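Local coordinates for protein pyruvate kinase (Pseudomonas aeruginosa, PDB 6QXL) that probably transfers a phosphoryl group from phosphoenolpyruvate to ADP, yielding pyruvate and ATP in the last step of glycolysis, at residues A64-L69 with Y190-F195. Residues are numbered along the deposited sequence; the frame is centred on the assembly and turned at random.
Sequences ALLGDL and YVAVSF
Ser194 OG donates a hydrogen bond to Leu69 O (2.6 Å), nearly in line with the C=O bond, and is also hydrogen-bonded to Lys221 NZ on the adjoining strand 217-222. The hydroxyl stands beside its own backbone N, anti to the carbonyl carbon (chi1 -62°), a setting that turns it to the end of 64-69. It thus ties the two segments together just beyond their last parallel bridge. Behind this tie, 64-68 and 190-193, the third and fourth strands of the pyruvate kinase TIM barrel, run parallel and are joined by three backbone hydrogen bonds (Tyr190 N to Leu65 O, Gly67 N to Tyr190 O, Ala192 N to Gly67 O), and a fourth, Leu69 N to Ala192 O, continues the pairing just past the strand.

On the face that carries Leu66, Tyr190, Asp68 and Ala192, Leu66 CG lies 3.9 Å from Tyr190 CB, the two side chains crossing at about a right angle. The Tyr190 ring reaches back so that Ala64 CB meets its edge near the ring plane, 4.1 Å from CE2, while its hydroxyl is hydrogen-bonded to Arg414 O. Beyond Leu66, Ala192 CB sits 4.1 Å from Asp68 CG. Val191 turns to the other face, where Leu69 CG, from just past the strand, packs 4.1 Å from its CG1; helix 174-185 touches both side chains.

The Asp68 carboxylate forms salt bridges through OD2 to Arg34 and through OD1 to Lys221, with a bound malonate about 5 Å from its side chain. Sharing Lys221 with Ser194, it belongs to a buried polar network across neighbouring strands that probably holds the lysine in place; the Ser194 side chain lies about 6 Å from the magnesium ion bound by Glu223 and Asp250.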
loop_
_atom_site.group_PDB
_atom_site.type_symbol
_atom_site.label_atom_id
_atom_site.label_comp_id
_atom_site.label_asym_id
_atom_site.label_seq_id
_atom_site.Cartn_x
_atom_site.Cartn_y
_atom_site.Cartn_z
ATOM N N ALA A 64 -15.206 28.487 23.485
ATOM C CA ALA A 64 -16.065 27.611 24.260
ATOM C C ALA A 64 -15.652 27.638 25.721
ATOM O O ALA A 64 -14.532 28.022 26.050
ATOM C CB ALA A 64 -15.997 26.187 23.724
ATOM N N LEU A 65 -16.579 27.207 26.575
ATOM C CA LEU A 65 -16.334 27.037 27.981
ATOM C C LEU A 65 -16.503 25.586 28.337
ATOM O O LEU A 65 -17.537 24.984 28.066
ATOM C CB LEU A 65 -17.288 27.880 28.828
ATOM C CG LEU A 65 -17.262 29.393 28.641
ATOM C CD1 LEU A 65 -18.059 30.065 29.790
ATOM C CD2 LEU A 65 -15.855 29.969 28.570
ATOM N N LEU A 66 -15.471 25.038 28.967
ATOM C CA LEU A 66 -15.457 23.659 29.384
ATOM C C LEU A 66 -15.395 23.652 30.901
ATOM O O LEU A 66 -14.544 24.330 31.488
ATOM C CB LEU A 66 -14.243 22.951 28.779
ATOM C CG LEU A 66 -14.081 21.477 29.131
ATOM C CD1 LEU A 66 -13.442 20.750 27.975
ATOM C CD2 LEU A 66 -13.246 21.272 30.368
ATOM N N GLY A 67 -16.288 22.870 31.510
ATOM C CA GLY A 67 -16.345 22.713 32.950
ATOM C C GLY A 67 -15.879 21.329 33.318
ATOM O O GLY A 67 -16.430 20.335 32.835
ATOM N N ASP A 68 -14.872 21.262 34.181
ATOM C CA ASP A 68 -14.213 20.011 34.511
ATOM C C ASP A 68 -14.640 19.558 35.898
ATOM O O ASP A 68 -14.273 20.182 36.884
ATOM C CB ASP A 68 -12.672 20.196 34.396
ATOM C CG ASP A 68 -11.916 18.888 34.230
ATOM O OD1 ASP A 68 -12.260 17.918 34.946
ATOM O OD2 ASP A 68 -10.992 18.803 33.376
ATOM N N LEU A 69 -15.393 18.481 35.965
ATOM C CA LEU A 69 -15.844 17.900 37.238
ATOM C C LEU A 69 -14.678 17.286 37.994
ATOM O O LEU A 69 -13.824 16.617 37.410
ATOM C CB LEU A 69 -16.893 16.798 37.019
ATOM C CG LEU A 69 -18.148 17.210 36.218
ATOM C CD1 LEU A 69 -19.020 15.976 35.927
ATOM C CD2 LEU A 69 -18.926 18.326 36.966
ATOM N N TYR A 190 -19.085 22.625 27.126
ATOM C CA TYR A 190 -18.558 21.281 27.362
ATOM C C TYR A 190 -18.486 21.013 28.852
ATOM O O TYR A 190 -18.190 21.903 29.641
ATOM C CB TYR A 190 -17.149 21.122 26.752
ATOM C CG TYR A 190 -17.125 21.071 25.252
ATOM C CD1 TYR A 190 -17.433 19.900 24.570
ATOM C CD2 TYR A 190 -16.800 22.193 24.511
ATOM C CE1 TYR A 190 -17.410 19.861 23.191
ATOM C CE2 TYR A 190 -16.774 22.156 23.128
ATOM C CZ TYR A 190 -17.055 20.989 22.486
ATOM O OH TYR A 190 -17.054 20.977 21.124
ATOM N N VAL A 191 -18.736 19.766 29.219
ATOM C CA VAL A 191 -18.554 19.288 30.582
ATOM C C VAL A 191 -17.699 18.031 30.525
ATOM O O VAL A 191 -17.993 17.112 29.770
ATOM C CB VAL A 191 -19.896 18.969 31.240
ATOM C CG1 VAL A 191 -19.711 18.260 32.574
ATOM C CG2 VAL A 191 -20.664 20.257 31.452
ATOM N N ALA A 192 -16.654 17.993 31.348
ATOM C CA ALA A 192 -15.726 16.866 31.372
ATOM C C ALA A 192 -15.922 16.031 32.612
ATOM O O ALA A 192 -15.949 16.555 33.730
ATOM C CB ALA A 192 -14.299 17.355 31.300
ATOM N N VAL A 193 -16.060 14.722 32.419
ATOM C CA VAL A 193 -16.216 13.773 33.511
ATOM C C VAL A 193 -14.856 13.175 33.852
ATOM O O VAL A 193 -14.160 12.692 32.972
ATOM C CB VAL A 193 -17.192 12.662 33.111
ATOM C CG1 VAL A 193 -17.338 11.632 34.217
ATOM C CG2 VAL A 193 -18.530 13.270 32.772
ATOM N N SER A 194 -14.507 13.192 35.143
ATOM C CA SER A 194 -13.240 12.623 35.602
ATOM C C SER A 194 -13.421 11.188 36.045
ATOM O O SER A 194 -14.476 10.790 36.548
ATOM C CB SER A 194 -12.674 13.437 36.744
ATOM O OG SER A 194 -12.384 14.762 36.353
ATOM N N PHE A 195 -12.381 10.403 35.782
ATOM C CA PHE A 195 -12.250 9.001 36.229
ATOM C C PHE A 195 -13.375 8.087 35.817
ATOM O O PHE A 195 -13.696 7.167 36.545
ATOM C CB PHE A 195 -12.063 8.909 37.805
ATOM C CG PHE A 195 -10.788 9.449 38.318
ATOM C CD1 PHE A 195 -9.561 8.855 38.162
ATOM C CD2 PHE A 195 -10.781 10.771 38.864
ATOM C CE1 PHE A 195 -8.365 9.504 38.577
ATOM C CE2 PHE A 195 -9.617 11.407 39.295
ATOM C CZ PHE A 195 -8.457 10.739 39.180
#